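Local structure of annexin B22 (Schistosoma mansoni, 4MDU) at residues B[176-181]-B[273-278]; B[267-272]-B[279-284]; B[220-225]-B[262-267]; B[138-143]-B[186-191]. The protein binds acidic phospholipid membranes in a calcium-dependent manner, aggregates liposomes when calcium is present, and takes part in reproduction of the worm and in host-parasite interaction. One frame throughout, in Å; residues are numbered along the deposited sequence.

Contacts 1 and 2 share helix 274-288, which meets helix 177-187 of annexin repeat 2 in contact 1 and helix 264-271 of its own repeat 3 in contact 2; both touch the second subunit. Helix 264-271 returns in contact 3, which shares His267 with contact 2, and helix 177-187 in contact 4. Contact 3 has its centre about 27 Å from that of the chain; contact 4, at about 13 Å, is the most central. All are largely buried. Contact 1 is built on CH-pi packing and contact 2 on aliphatic branches. Contact 3 adds one histidine-to-carbonyl bond to a leucine pair, and contact 4, where a helix start meets a helix end, is rich in polar bonds.

Contact 1: B[176-181]-B[273-278]; sequences GDYEYA and SGDYRK
Asp177 and Asp275 each lay a CB over the ring of a tyrosine on the opposing helix, giving two reciprocal Asp-Tyr pairs between repeats 2 and 3. Asp177 CB stands 3.7 Å from the centroid of the Tyr276 ring, and Asp275 CB stands 3.6 Å from that of Tyr178, both CH-pi contacts 9° off the ring normal. CG of Tyr276 is anti to the backbone N (chi1 -177°), beside the carbonyl carbon, as it is in Tyr178.

Apolar packing fills in around them. Tyr178 CB meets Tyr276 CB at 3.9 Å, and Ala181 CB comes up to Tyr276 CE1 from the ring edge.

No hydrogen bond crosses, and the polar tips find partners beyond the two segments: Tyr178 OH at Asp128 OD1, Tyr276 OH at Thr238 OG1, and Asp177 OD2 at Gly125 N of the second subunit. Lys278 NZ forms a salt bridge with Asp275 OD1 at 2.8 Å. Asp128 and Asp275 belong to one calcium site, empty in this apo structure, and Tyr178 touches both.

The axes of the short helical segments come within 8.2 Å, their N-to-C directions 41° apart; helix 128-136 lies against Tyr178 and helix 236-243 against Ala181 and Tyr276.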
# COMPACT_ATOMS: atom_id res chain seq x y z
N GLY B 176 8.47 -9.52 9.90
CA GLY B 176 8.95 -9.45 8.53
C GLY B 176 10.02 -8.40 8.23
O GLY B 176 10.40 -7.61 9.10
N ASP B 177 10.48 -8.39 6.98
CA ASP B 177 11.54 -7.48 6.58
C ASP B 177 11.14 -6.02 6.75
O ASP B 177 11.96 -5.18 7.14
CB ASP B 177 11.98 -7.77 5.14
CG ASP B 177 12.44 -9.21 4.95
OD1 ASP B 177 13.17 -9.72 5.83
OD2 ASP B 177 12.08 -9.85 3.94
N TYR B 178 9.89 -5.70 6.46
CA TYR B 178 9.44 -4.32 6.57
C TYR B 178 9.48 -3.88 8.03
O TYR B 178 9.97 -2.79 8.34
CB TYR B 178 8.02 -4.15 6.01
CG TYR B 178 7.31 -2.89 6.46
CD1 TYR B 178 7.79 -1.63 6.12
CD2 TYR B 178 6.13 -2.96 7.22
CE1 TYR B 178 7.14 -0.48 6.53
CE2 TYR B 178 5.46 -1.81 7.63
CZ TYR B 178 5.97 -0.58 7.28
OH TYR B 178 5.32 0.56 7.68
N GLU B 179 8.99 -4.74 8.91
CA GLU B 179 8.89 -4.41 10.33
C GLU B 179 10.27 -4.24 10.95
O GLU B 179 10.52 -3.33 11.75
CB GLU B 179 8.11 -5.49 11.08
CG GLU B 179 6.63 -5.53 10.76
CD GLU B 179 6.32 -6.15 9.41
OE1 GLU B 179 7.27 -6.66 8.77
OE2 GLU B 179 5.14 -6.13 8.98
N TYR B 180 11.18 -5.12 10.55
CA TYR B 180 12.53 -5.06 11.06
C TYR B 180 13.18 -3.75 10.62
O TYR B 180 13.79 -3.04 11.43
CB TYR B 180 13.33 -6.27 10.59
CG TYR B 180 14.77 -6.26 11.07
CD1 TYR B 180 15.74 -5.54 10.39
CD2 TYR B 180 15.15 -6.97 12.20
CE1 TYR B 180 17.05 -5.51 10.82
CE2 TYR B 180 16.48 -6.96 12.64
CZ TYR B 180 17.43 -6.23 11.94
OH TYR B 180 18.75 -6.19 12.35
N ALA B 181 13.02 -3.41 9.34
CA ALA B 181 13.59 -2.16 8.82
C ALA B 181 12.97 -0.96 9.51
O ALA B 181 13.67 -0.01 9.87
CB ALA B 181 13.41 -2.05 7.30
N SER B 273 9.64 -6.30 -2.17
CA SER B 273 8.21 -6.16 -2.42
C SER B 273 7.52 -5.57 -1.22
O SER B 273 8.11 -5.49 -0.14
CB SER B 273 7.60 -7.53 -2.70
OG SER B 273 8.34 -8.19 -3.70
N GLY B 274 6.25 -5.19 -1.42
CA GLY B 274 5.39 -4.77 -0.33
C GLY B 274 5.85 -3.49 0.34
O GLY B 274 6.53 -2.67 -0.28
N ASP B 275 5.47 -3.31 1.59
CA ASP B 275 5.84 -2.11 2.33
C ASP B 275 7.34 -2.02 2.53
O ASP B 275 7.89 -0.92 2.70
CB ASP B 275 5.11 -2.08 3.67
CG ASP B 275 3.70 -1.54 3.53
OD1 ASP B 275 3.47 -0.76 2.58
OD2 ASP B 275 2.83 -1.91 4.34
N TYR B 276 8.00 -3.18 2.51
CA TYR B 276 9.45 -3.21 2.60
C TYR B 276 10.07 -2.45 1.44
O TYR B 276 10.94 -1.59 1.63
CB TYR B 276 9.97 -4.65 2.68
CG TYR B 276 11.47 -4.74 2.86
CD1 TYR B 276 12.09 -4.19 3.97
CD2 TYR B 276 12.26 -5.38 1.92
CE1 TYR B 276 13.45 -4.27 4.14
CE2 TYR B 276 13.62 -5.47 2.07
CZ TYR B 276 14.21 -4.91 3.18
OH TYR B 276 15.56 -4.99 3.34
N ARG B 277 9.59 -2.72 0.22
CA ARG B 277 10.06 -1.95 -0.94
C ARG B 277 9.75 -0.47 -0.78
O ARG B 277 10.61 0.38 -1.03
CB ARG B 277 9.46 -2.51 -2.23
CG ARG B 277 9.49 -1.54 -3.40
CD ARG B 277 9.11 -2.24 -4.70
NE ARG B 277 7.97 -3.12 -4.50
CZ ARG B 277 7.53 -3.98 -5.41
NH1 ARG B 277 8.13 -4.08 -6.59
NH2 ARG B 277 6.48 -4.75 -5.14
N LYS B 278 8.53 -0.16 -0.36
CA LYS B 278 8.09 1.23 -0.27
C LYS B 278 8.92 1.98 0.77
O LYS B 278 9.28 3.14 0.57
CB LYS B 278 6.59 1.33 0.07
CG LYS B 278 5.65 0.61 -0.90
CD LYS B 278 4.19 0.90 -0.55
CE LYS B 278 3.23 -0.16 -1.12
NZ LYS B 278 2.76 -1.14 -0.08

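Contact 2: B[267-272]-B[279-284]; sequences HIESET and LLVAVL
Ile268 is the hub of this contact, meeting three residues of segment 279-284 with two different branches. Its CG2 touches Leu280 CB at 3.9 Å and Val281 CG2 at 4.1 Å. The other branch is extended (chi2 177°), which carries CD1 toward the next turn of the opposing helix, where it meets Leu284 CD2 at 4.0 Å. Two further pairs flank the isoleucine. Glu269 contributes the aliphatic part of its chain, CG lying 3.8 Å from Val281 CG2 with the two side chains at about a right angle. Thr272 CG2 touches Leu280 CD1 at 3.8 Å. All of this is carbon packing, and no hydrogen bond passes between the segments.

The threonine is positioned by a bond within its own segment. Its chi1 of 65° sets OG1 between the backbone N and the carbonyl carbon, where it donates to Ile268 O at 2.7 Å from above the carbonyl plane. The same oxygen also accepts from the backbone N of Glu271 and of Thr272, so three donors grip it where the helix ends. Further out, Ile241 of helix 236-243 packs on Ile268 and Leu280, Ile237 packs on Leu280, and Leu124 of the second subunit packs on Thr272.

The short segments run antiparallel, 174° between their directions and 9.9 Å between their axes. A short turn joins the two helices, 264-271 and 274-288, making the helical hairpin formed by the fourth and fifth helices of an annexin repeat, here repeat 3.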
# COMPACT_ATOMS: atom_id res chain seq x y z
N HIS B 267 17.40 -1.60 -8.66
CA HIS B 267 17.79 -2.81 -7.97
C HIS B 267 16.82 -3.08 -6.84
O HIS B 267 16.22 -4.15 -6.76
CB HIS B 267 19.22 -2.67 -7.44
CG HIS B 267 19.73 -3.89 -6.74
ND1 HIS B 267 19.75 -5.14 -7.33
CD2 HIS B 267 20.25 -4.06 -5.50
CE1 HIS B 267 20.25 -6.02 -6.49
NE2 HIS B 267 20.56 -5.39 -5.37
N ILE B 268 16.66 -2.09 -5.97
CA ILE B 268 15.75 -2.23 -4.84
C ILE B 268 14.34 -2.57 -5.31
O ILE B 268 13.69 -3.46 -4.77
CB ILE B 268 15.74 -0.96 -3.98
CG1 ILE B 268 17.03 -0.92 -3.13
CG2 ILE B 268 14.47 -0.91 -3.12
CD1 ILE B 268 17.19 0.29 -2.28
N GLU B 269 13.90 -1.88 -6.35
CA GLU B 269 12.53 -2.06 -6.84
C GLU B 269 12.26 -3.45 -7.41
O GLU B 269 11.13 -3.93 -7.38
CB GLU B 269 12.19 -0.97 -7.85
CG GLU B 269 11.97 0.38 -7.19
CD GLU B 269 11.68 1.48 -8.18
OE1 GLU B 269 12.23 1.43 -9.31
OE2 GLU B 269 10.92 2.40 -7.83
N SER B 270 13.29 -4.11 -7.91
CA SER B 270 13.10 -5.44 -8.48
C SER B 270 13.37 -6.56 -7.48
O SER B 270 12.96 -7.70 -7.71
CB SER B 270 13.96 -5.62 -9.74
OG SER B 270 15.34 -5.44 -9.46
N GLU B 271 14.04 -6.27 -6.38
CA GLU B 271 14.43 -7.32 -5.45
C GLU B 271 13.54 -7.42 -4.23
O GLU B 271 13.53 -8.43 -3.54
CB GLU B 271 15.87 -7.13 -4.99
CG GLU B 271 16.89 -7.31 -6.09
CD GLU B 271 16.74 -8.63 -6.79
OE1 GLU B 271 16.25 -8.64 -7.94
OE2 GLU B 271 17.09 -9.67 -6.19
N THR B 272 12.79 -6.35 -3.97
CA THR B 272 11.98 -6.30 -2.76
C THR B 272 10.53 -6.04 -3.12
O THR B 272 10.23 -5.61 -4.23
CB THR B 272 12.45 -5.18 -1.83
OG1 THR B 272 12.26 -3.91 -2.47
CG2 THR B 272 13.93 -5.36 -1.51
N LEU B 279 9.20 1.34 1.90
CA LEU B 279 10.06 1.96 2.91
C LEU B 279 11.47 2.21 2.34
O LEU B 279 11.98 3.33 2.38
CB LEU B 279 10.10 1.09 4.18
CG LEU B 279 11.10 1.54 5.26
CD1 LEU B 279 10.80 2.95 5.68
CD2 LEU B 279 11.09 0.62 6.49
N LEU B 280 12.09 1.17 1.78
CA LEU B 280 13.42 1.33 1.18
C LEU B 280 13.41 2.40 0.09
O LEU B 280 14.31 3.24 0.02
CB LEU B 280 13.91 0.01 0.58
CG LEU B 280 14.14 -1.15 1.56
CD1 LEU B 280 14.58 -2.42 0.84
CD2 LEU B 280 15.18 -0.73 2.56
N VAL B 281 12.39 2.38 -0.76
CA VAL B 281 12.32 3.36 -1.85
C VAL B 281 12.17 4.76 -1.30
O VAL B 281 12.85 5.69 -1.75
CB VAL B 281 11.18 3.06 -2.83
CG1 VAL B 281 10.91 4.29 -3.69
CG2 VAL B 281 11.52 1.84 -3.70
N ALA B 282 11.29 4.91 -0.31
CA ALA B 282 11.14 6.19 0.37
C ALA B 282 12.49 6.70 0.90
O ALA B 282 12.88 7.84 0.63
CB ALA B 282 10.13 6.11 1.50
N VAL B 283 13.18 5.86 1.67
CA VAL B 283 14.44 6.29 2.29
C VAL B 283 15.49 6.68 1.24
O VAL B 283 16.14 7.73 1.35
CB VAL B 283 15.01 5.23 3.23
CG1 VAL B 283 16.44 5.61 3.70
CG2 VAL B 283 14.07 5.01 4.43
N LEU B 284 15.64 5.86 0.21
CA LEU B 284 16.61 6.13 -0.86
C LEU B 284 16.28 7.44 -1.56
O LEU B 284 17.16 8.29 -1.79
CB LEU B 284 16.65 4.99 -1.88
CG LEU B 284 17.67 5.14 -3.02
CD1 LEU B 284 19.06 5.48 -2.48
CD2 LEU B 284 17.70 3.88 -3.89

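Contact 3: B[220-225]-B[262-267]; sequences KDLYAS and KTLLEH
His267 donates a side-chain hydrogen bond to a helix carbonyl, the one polar link in an otherwise apolar meeting. Its NE2 reaches Leu222 O at 2.9 Å with an N-H...O angle of 145°. The nitrogen stands above the carbonyl plane, 49° out of it, and the oxygen is itself somewhat tilted from the imidazole plane. The CB bond of the histidine points toward segment 220-225, and CG lies anti to the backbone N (chi1 -178°), beside the carbonyl carbon. Leu222 O lies in the last turn of helix 212-224, where the backbone N of Ser225 gives it a second, weak bond; the ring of Tyr256 also meets the imidazole.

The bond thus ties the first and fourth helices of the five-helix annexin repeat, repeat 3. Beside it, Leu222 CD1 touches Leu264 CD1 at 3.8 Å and Leu264 CD2 at 4.0 Å, the two side chains crossing at about a right angle. Val240 of helix 236-243 packs on Leu222, and Leu284 of helix 274-288 on Leu264.

The helix that presents both Leu264 and His267 starts with a capping box. Thr263 OG1 accepts from Glu266 N at 2.8 Å, while Thr263 N donates to Glu266 OE1 at 3.0 Å.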
# COMPACT_ATOMS: atom_id res chain seq x y z
N LYS B 220 28.82 -3.19 -3.14
CA LYS B 220 29.05 -4.61 -3.36
C LYS B 220 28.11 -5.48 -2.52
O LYS B 220 27.55 -6.46 -3.02
CB LYS B 220 30.51 -4.97 -3.12
CG LYS B 220 31.46 -4.07 -3.91
CD LYS B 220 32.91 -4.49 -3.80
CE LYS B 220 33.79 -3.52 -4.57
NZ LYS B 220 35.16 -4.06 -4.80
N ASP B 221 27.91 -5.11 -1.26
CA ASP B 221 26.96 -5.84 -0.42
C ASP B 221 25.54 -5.76 -0.98
O ASP B 221 24.77 -6.72 -0.91
CB ASP B 221 26.99 -5.32 1.01
CG ASP B 221 28.06 -5.98 1.84
OD1 ASP B 221 28.43 -7.13 1.52
OD2 ASP B 221 28.54 -5.35 2.80
N LEU B 222 25.20 -4.60 -1.53
CA LEU B 222 23.88 -4.40 -2.08
C LEU B 222 23.66 -5.33 -3.26
O LEU B 222 22.58 -5.91 -3.40
CB LEU B 222 23.69 -2.94 -2.48
CG LEU B 222 23.42 -1.99 -1.31
CD1 LEU B 222 23.64 -0.54 -1.71
CD2 LEU B 222 22.01 -2.21 -0.78
N TYR B 223 24.69 -5.48 -4.09
CA TYR B 223 24.60 -6.31 -5.29
C TYR B 223 24.50 -7.79 -4.94
O TYR B 223 23.75 -8.53 -5.56
CB TYR B 223 25.79 -6.06 -6.21
CG TYR B 223 25.76 -6.86 -7.50
CD1 TYR B 223 25.01 -6.43 -8.59
CD2 TYR B 223 26.48 -8.04 -7.63
CE1 TYR B 223 24.98 -7.15 -9.76
CE2 TYR B 223 26.46 -8.76 -8.80
CZ TYR B 223 25.71 -8.32 -9.86
OH TYR B 223 25.68 -9.05 -11.03
N ALA B 224 25.27 -8.21 -3.93
CA ALA B 224 25.23 -9.59 -3.45
C ALA B 224 23.83 -10.03 -3.01
O ALA B 224 23.49 -11.21 -3.13
CB ALA B 224 26.21 -9.77 -2.31
N SER B 225 23.02 -9.10 -2.51
CA SER B 225 21.68 -9.44 -2.02
C SER B 225 20.72 -9.85 -3.14
O SER B 225 19.80 -9.11 -3.48
CB SER B 225 21.09 -8.28 -1.22
OG SER B 225 21.88 -8.00 -0.08
N LYS B 262 22.97 -0.61 -13.51
CA LYS B 262 21.57 -0.63 -13.12
C LYS B 262 21.45 0.30 -11.90
O LYS B 262 22.30 0.25 -11.01
CB LYS B 262 21.14 -2.06 -12.78
CG LYS B 262 19.72 -2.24 -12.26
CD LYS B 262 19.29 -3.71 -12.34
CE LYS B 262 17.92 -3.94 -11.70
NZ LYS B 262 17.26 -5.21 -12.15
N THR B 263 20.46 1.19 -11.87
CA THR B 263 20.37 2.11 -10.73
C THR B 263 20.18 1.32 -9.44
O THR B 263 19.68 0.19 -9.46
CB THR B 263 19.26 3.18 -10.86
OG1 THR B 263 17.97 2.56 -10.81
CG2 THR B 263 19.41 3.94 -12.16
N LEU B 264 20.58 1.91 -8.33
CA LEU B 264 20.36 1.29 -7.03
C LEU B 264 18.86 1.24 -6.77
O LEU B 264 18.35 0.27 -6.20
CB LEU B 264 21.08 2.07 -5.93
CG LEU B 264 20.78 1.60 -4.51
CD1 LEU B 264 21.02 0.10 -4.36
CD2 LEU B 264 21.63 2.40 -3.52
N LEU B 265 18.15 2.28 -7.20
CA LEU B 265 16.69 2.30 -7.10
C LEU B 265 16.08 1.11 -7.84
O LEU B 265 15.27 0.36 -7.29
CB LEU B 265 16.11 3.61 -7.65
CG LEU B 265 14.58 3.75 -7.52
CD1 LEU B 265 14.16 3.76 -6.04
CD2 LEU B 265 14.06 4.99 -8.23
N GLU B 266 16.48 0.93 -9.10
CA GLU B 266 15.96 -0.16 -9.91
C GLU B 266 16.20 -1.47 -9.20
O GLU B 266 15.33 -2.33 -9.16
CB GLU B 266 16.66 -0.21 -11.27
CG GLU B 266 16.10 0.75 -12.29
CD GLU B 266 16.95 0.83 -13.55
OE1 GLU B 266 18.13 0.39 -13.52
OE2 GLU B 266 16.44 1.32 -14.58
N HIS B 267 17.40 -1.60 -8.66
CA HIS B 267 17.79 -2.81 -7.97
C HIS B 267 16.82 -3.08 -6.84
O HIS B 267 16.22 -4.15 -6.76
CB HIS B 267 19.22 -2.67 -7.44
CG HIS B 267 19.73 -3.89 -6.74
ND1 HIS B 267 19.75 -5.14 -7.33
CD2 HIS B 267 20.25 -4.06 -5.50
CE1 HIS B 267 20.25 -6.02 -6.49
NE2 HIS B 267 20.56 -5.39 -5.37

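Contact 4: B[138-143]-B[186-191]; sequences LWNDEM and VQAERD
Trp139 carries the guanidinium of Arg190 flat on one face, a cation-pi stack with centres 3.9 Å apart and planes at 19°. It joins the start of the third helix of annexin repeat 2 (helix 140-156) to the chain leaving its fifth (helix 177-187). Arg190 CD sits over the centre of the six-membered ring. At the guanidinium edge NH1 gives Leu138 O a weak bond; NE donates to Cys242 O.

Asn140 binds the backbone of Arg190 with both ends of its amide. OD1 accepts from Arg190 N at 2.9 Å, in the carbonyl plane and on a lone pair, while ND2 donates to Arg190 O at a short 2.6 Å. The chain leaves the helix at Ala188, whose phi is positive (59°); Ala188 CB lies 3.6 Å from Asn140 O.

Met143 bends at chi2 and chi3, bringing CE against Val186 beside Phe135, at a spacing too short to be trusted in detail.

Glu142 OE1 takes the backbone N of Trp139 on its anti lone pair at 2.9 Å, and Arg13 and His17 hold the same carboxylate. At the indole edge, Trp139 NE1 donates to Asp191 O at 2.8 Å, the oxygen only 1° out of the ring plane.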
# COMPACT_ATOMS: atom_id res chain seq x y z
N LEU B 138 12.88 11.46 9.84
CA LEU B 138 13.49 11.79 11.14
C LEU B 138 14.90 11.25 11.26
O LEU B 138 15.13 10.05 11.08
CB LEU B 138 12.64 11.26 12.30
CG LEU B 138 11.22 11.81 12.40
CD1 LEU B 138 10.40 11.00 13.40
CD2 LEU B 138 11.24 13.30 12.78
N TRP B 139 15.84 12.13 11.58
CA TRP B 139 17.17 11.62 11.92
C TRP B 139 17.26 11.30 13.42
O TRP B 139 16.28 11.47 14.17
CB TRP B 139 18.29 12.55 11.45
CG TRP B 139 19.44 11.74 10.91
CD1 TRP B 139 20.65 11.53 11.52
CD2 TRP B 139 19.46 11.00 9.68
NE1 TRP B 139 21.43 10.71 10.72
CE2 TRP B 139 20.72 10.37 9.60
CE3 TRP B 139 18.55 10.81 8.63
CZ2 TRP B 139 21.09 9.58 8.51
CZ3 TRP B 139 18.92 10.02 7.55
CH2 TRP B 139 20.18 9.41 7.50
N ASN B 140 18.42 10.83 13.85
CA ASN B 140 18.55 10.22 15.17
C ASN B 140 17.96 11.02 16.34
O ASN B 140 17.15 10.50 17.12
CB ASN B 140 20.02 9.85 15.44
CG ASN B 140 20.50 8.73 14.54
OD1 ASN B 140 19.70 7.94 14.02
ND2 ASN B 140 21.82 8.66 14.32
N ASP B 141 18.40 12.26 16.49
CA ASP B 141 17.97 13.10 17.59
C ASP B 141 16.48 13.47 17.51
O ASP B 141 15.79 13.56 18.52
CB ASP B 141 18.83 14.35 17.65
CG ASP B 141 20.24 14.04 18.11
OD1 ASP B 141 20.38 13.10 18.90
OD2 ASP B 141 21.20 14.72 17.70
N GLU B 142 16.00 13.67 16.29
CA GLU B 142 14.59 13.99 16.08
C GLU B 142 13.75 12.79 16.47
O GLU B 142 12.74 12.93 17.15
CB GLU B 142 14.37 14.37 14.61
CG GLU B 142 15.18 15.61 14.25
CD GLU B 142 15.28 15.89 12.76
OE1 GLU B 142 15.30 14.93 11.97
OE2 GLU B 142 15.35 17.08 12.38
N MET B 143 14.22 11.61 16.08
CA MET B 143 13.51 10.37 16.34
C MET B 143 13.34 10.16 17.84
O MET B 143 12.26 9.76 18.30
CB MET B 143 14.26 9.19 15.70
CG MET B 143 13.59 7.85 15.89
SD MET B 143 12.13 7.62 14.85
CE MET B 143 11.07 6.79 16.01
N VAL B 186 13.60 3.46 13.95
CA VAL B 186 13.21 3.91 15.28
C VAL B 186 14.35 3.68 16.30
O VAL B 186 14.44 4.35 17.32
CB VAL B 186 11.91 3.23 15.72
CG1 VAL B 186 11.61 3.53 17.17
CG2 VAL B 186 10.75 3.71 14.82
N GLN B 187 15.26 2.76 15.99
CA GLN B 187 16.47 2.61 16.80
C GLN B 187 17.24 3.93 16.96
O GLN B 187 17.93 4.13 17.95
CB GLN B 187 17.41 1.57 16.19
CG GLN B 187 16.84 0.17 16.08
CD GLN B 187 16.60 -0.48 17.42
OE1 GLN B 187 16.93 0.09 18.47
NE2 GLN B 187 16.03 -1.68 17.41
N ALA B 188 17.14 4.81 15.96
CA ALA B 188 17.88 6.08 16.00
C ALA B 188 19.40 5.86 16.09
O ALA B 188 20.09 6.54 16.85
CB ALA B 188 17.41 6.95 17.18
N GLU B 189 19.91 4.88 15.33
CA GLU B 189 21.35 4.69 15.23
C GLU B 189 21.80 4.75 13.78
O GLU B 189 22.63 3.95 13.35
CB GLU B 189 21.78 3.37 15.87
CG GLU B 189 21.76 3.40 17.40
CD GLU B 189 22.16 2.07 18.01
OE1 GLU B 189 23.21 1.53 17.60
OE2 GLU B 189 21.44 1.57 18.90
N ARG B 190 21.25 5.70 13.03
CA ARG B 190 21.71 5.93 11.67
C ARG B 190 23.06 6.66 11.74
O ARG B 190 23.37 7.28 12.77
CB ARG B 190 20.68 6.75 10.89
CG ARG B 190 19.26 6.22 11.04
CD ARG B 190 18.17 7.17 10.50
NE ARG B 190 17.99 6.94 9.08
CZ ARG B 190 17.02 7.46 8.33
NH1 ARG B 190 16.07 8.25 8.84
NH2 ARG B 190 17.01 7.15 7.05
N ASP B 191 23.87 6.59 10.69
CA ASP B 191 25.13 7.32 10.68
C ASP B 191 24.88 8.79 10.91
O ASP B 191 23.90 9.34 10.42
CB ASP B 191 25.87 7.17 9.36
CG ASP B 191 26.22 5.73 9.04
OD1 ASP B 191 26.13 4.87 9.95
OD2 ASP B 191 26.57 5.47 7.87